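Glutathione synthetase-like effector 30 (Gpa-GSS30-apo) (Globodera pallida, PDB 5OET) is a nematode effector related to glutathione synthetase, the ATP-dependent ligase that joins gamma-glutamylcysteine to glycine, and probably arose by neofunctionalization of that housekeeping enzyme. Local coordinates at residues A[155-160]-A[330-335]. Residues are numbered along the deposited sequence; the frame is centred on the assembly and turned at random.
Sequences GIRQPV and IDHSTA
With CG anti to its carbonyl carbon (chi1 -81°) and the chain extended from CG to NE, Arg157 reaches across to His332, whose CG stands anti to the backbone N (chi1 -154°), and the guanidinium comes to lie flat on the imidazole. The two planes are tilted by only 15°, and Arg157 CZ sits 3.4 Å from His332 CE1, which lies over the middle of the guanidinium. Arg157 CD adds a CH-pi contact over the same ring face, while NH2 makes a weak, long hydrogen bond to the carbonyl O of His332. The imidazole edge is held separately: His332 NE2 donates to Gly155 O at 3.0 Å, in the ring plane and nearly along the C=O axis. This bond helps to set the rotation of the ring, and the stacked guanidinium and nearby Arg293 would be expected to disfavour a protonated imidazole. Phe298 makes a cation-pi contact with Arg157, and Arg293 also hydrogen-bonds His332 O.

The contact joins the loop between helix 141-150 and strand 160-173 of the large mixed sheet to the turn linking helix 325-331 to strand 336-337 of the six-stranded sheet, within the ATP-binding family region of eukaryotic glutathione synthases. Further along, Gln158 bends at chi2, so that its amide spans the two segments. Gln158 NE2 donates to Thr334 O at 2.8 Å, almost in the amide plane. Gln158 OE1 accepts the N-H of Val160 on a lone pair; bonded at both ends, the amide is kept from flipping. Ser333 OG hydrogen-bonds Ile330 O at 2.6 Å, tying the turn back to the helix.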
loop_
_atom_site.group_PDB
_atom_site.type_symbol
_atom_site.label_atom_id
_atom_site.label_comp_id
_atom_site.label_asym_id
_atom_site.label_seq_id
_atom_site.Cartn_x
_atom_site.Cartn_y
_atom_site.Cartn_z
ATOM N N GLY A 155 -35.739 24.001 -14.373
ATOM C CA GLY A 155 -35.951 22.882 -13.456
ATOM C C GLY A 155 -34.661 22.139 -13.104
ATOM O O GLY A 155 -33.569 22.742 -13.095
ATOM N N ILE A 156 -34.777 20.829 -12.835
ATOM C CA ILE A 156 -33.594 19.984 -12.564
ATOM C C ILE A 156 -32.994 19.557 -13.911
ATOM O O ILE A 156 -33.693 19.035 -14.777
ATOM C CB ILE A 156 -33.873 18.705 -11.714
ATOM C CG1 ILE A 156 -34.911 18.931 -10.600
ATOM C CG2 ILE A 156 -32.575 18.221 -11.064
ATOM C CD1 ILE A 156 -35.199 17.712 -9.745
ATOM N N ARG A 157 -31.691 19.771 -14.072
ATOM C CA ARG A 157 -31.019 19.504 -15.339
ATOM C C ARG A 157 -30.496 18.083 -15.474
ATOM O O ARG A 157 -30.410 17.562 -16.582
ATOM C CB ARG A 157 -29.924 20.543 -15.573
ATOM C CG ARG A 157 -30.535 21.821 -16.133
ATOM C CD ARG A 157 -29.599 22.992 -16.036
ATOM N NE ARG A 157 -30.294 24.234 -16.359
ATOM C CZ ARG A 157 -29.745 25.443 -16.357
ATOM N NH1 ARG A 157 -30.497 26.500 -16.650
ATOM N NH2 ARG A 157 -28.444 25.597 -16.077
ATOM N N GLN A 158 -30.137 17.465 -14.354
ATOM C CA GLN A 158 -29.788 16.044 -14.310
ATOM C C GLN A 158 -30.665 15.332 -13.277
ATOM O O GLN A 158 -30.406 15.443 -12.088
ATOM C CB GLN A 158 -28.305 15.866 -13.990
ATOM C CG GLN A 158 -27.802 14.438 -14.059
ATOM C CD GLN A 158 -28.310 13.628 -15.249
ATOM O OE1 GLN A 158 -29.374 13.020 -15.190
ATOM N NE2 GLN A 158 -27.531 13.590 -16.318
ATOM N N PRO A 159 -31.716 14.619 -13.729
ATOM C CA PRO A 159 -32.573 13.817 -12.824
ATOM C C PRO A 159 -31.874 12.673 -12.102
ATOM O O PRO A 159 -32.284 12.308 -11.007
ATOM C CB PRO A 159 -33.633 13.223 -13.770
ATOM C CG PRO A 159 -33.656 14.139 -14.928
ATOM C CD PRO A 159 -32.240 14.598 -15.106
ATOM N N VAL A 160 -30.851 12.097 -12.731
ATOM C CA VAL A 160 -30.138 10.942 -12.184
ATOM C C VAL A 160 -29.113 11.396 -11.150
ATOM O O VAL A 160 -28.194 12.154 -11.458
ATOM C CB VAL A 160 -29.459 10.090 -13.285
ATOM C CG1 VAL A 160 -28.598 8.989 -12.677
ATOM C CG2 VAL A 160 -30.513 9.491 -14.204
ATOM N N ILE A 330 -21.836 23.716 -10.811
ATOM C CA ILE A 330 -21.748 22.268 -11.066
ATOM C C ILE A 330 -23.090 21.564 -10.780
ATOM O O ILE A 330 -23.509 20.688 -11.533
ATOM C CB ILE A 330 -20.642 21.602 -10.213
ATOM C CG1 ILE A 330 -19.262 22.123 -10.613
ATOM C CG2 ILE A 330 -20.679 20.082 -10.350
ATOM C CD1 ILE A 330 -18.223 21.952 -9.525
ATOM N N ASP A 331 -23.738 21.927 -9.677
ATOM C CA ASP A 331 -24.993 21.289 -9.263
ATOM C C ASP A 331 -26.135 21.511 -10.262
ATOM O O ASP A 331 -26.961 20.616 -10.453
ATOM C CB ASP A 331 -25.420 21.758 -7.857
ATOM C CG ASP A 331 -26.180 20.680 -7.088
ATOM O OD1 ASP A 331 -27.411 20.551 -7.263
ATOM O OD2 ASP A 331 -25.527 19.952 -6.308
ATOM N N HIS A 332 -26.171 22.690 -10.887
ATOM C CA HIS A 332 -27.162 23.014 -11.919
ATOM C C HIS A 332 -26.533 22.820 -13.312
ATOM O O HIS A 332 -26.303 23.758 -14.063
ATOM C CB HIS A 332 -27.704 24.434 -11.699
ATOM C CG HIS A 332 -29.080 24.644 -12.247
ATOM N ND1 HIS A 332 -29.494 25.825 -12.834
ATOM C CD2 HIS A 332 -30.165 23.830 -12.240
ATOM C CE1 HIS A 332 -30.778 25.734 -13.139
ATOM N NE2 HIS A 332 -31.201 24.523 -12.820
ATOM N N SER A 333 -26.240 21.567 -13.626
ATOM C CA SER A 333 -25.628 21.181 -14.885
ATOM C C SER A 333 -25.987 19.733 -15.131
ATOM O O SER A 333 -26.503 19.079 -14.233
ATOM C CB SER A 333 -24.114 21.302 -14.807
ATOM O OG SER A 333 -23.565 20.187 -14.127
ATOM N N THR A 334 -25.663 19.207 -16.309
ATOM C CA THR A 334 -26.087 17.860 -16.637
ATOM C C THR A 334 -25.233 16.748 -16.015
ATOM O O THR A 334 -25.605 15.582 -16.113
ATOM C CB THR A 334 -26.195 17.645 -18.144
ATOM O OG1 THR A 334 -24.891 17.680 -18.739
ATOM C CG2 THR A 334 -27.140 18.712 -18.754
ATOM N N ALA A 335 -24.111 17.073 -15.373
ATOM C CA ALA A 335 -23.293 16.042 -14.741
ATOM C C ALA A 335 -24.065 15.361 -13.612
ATOM O O ALA A 335 -24.862 16.002 -12.919
ATOM C CB ALA A 335 -21.989 16.629 -14.210
#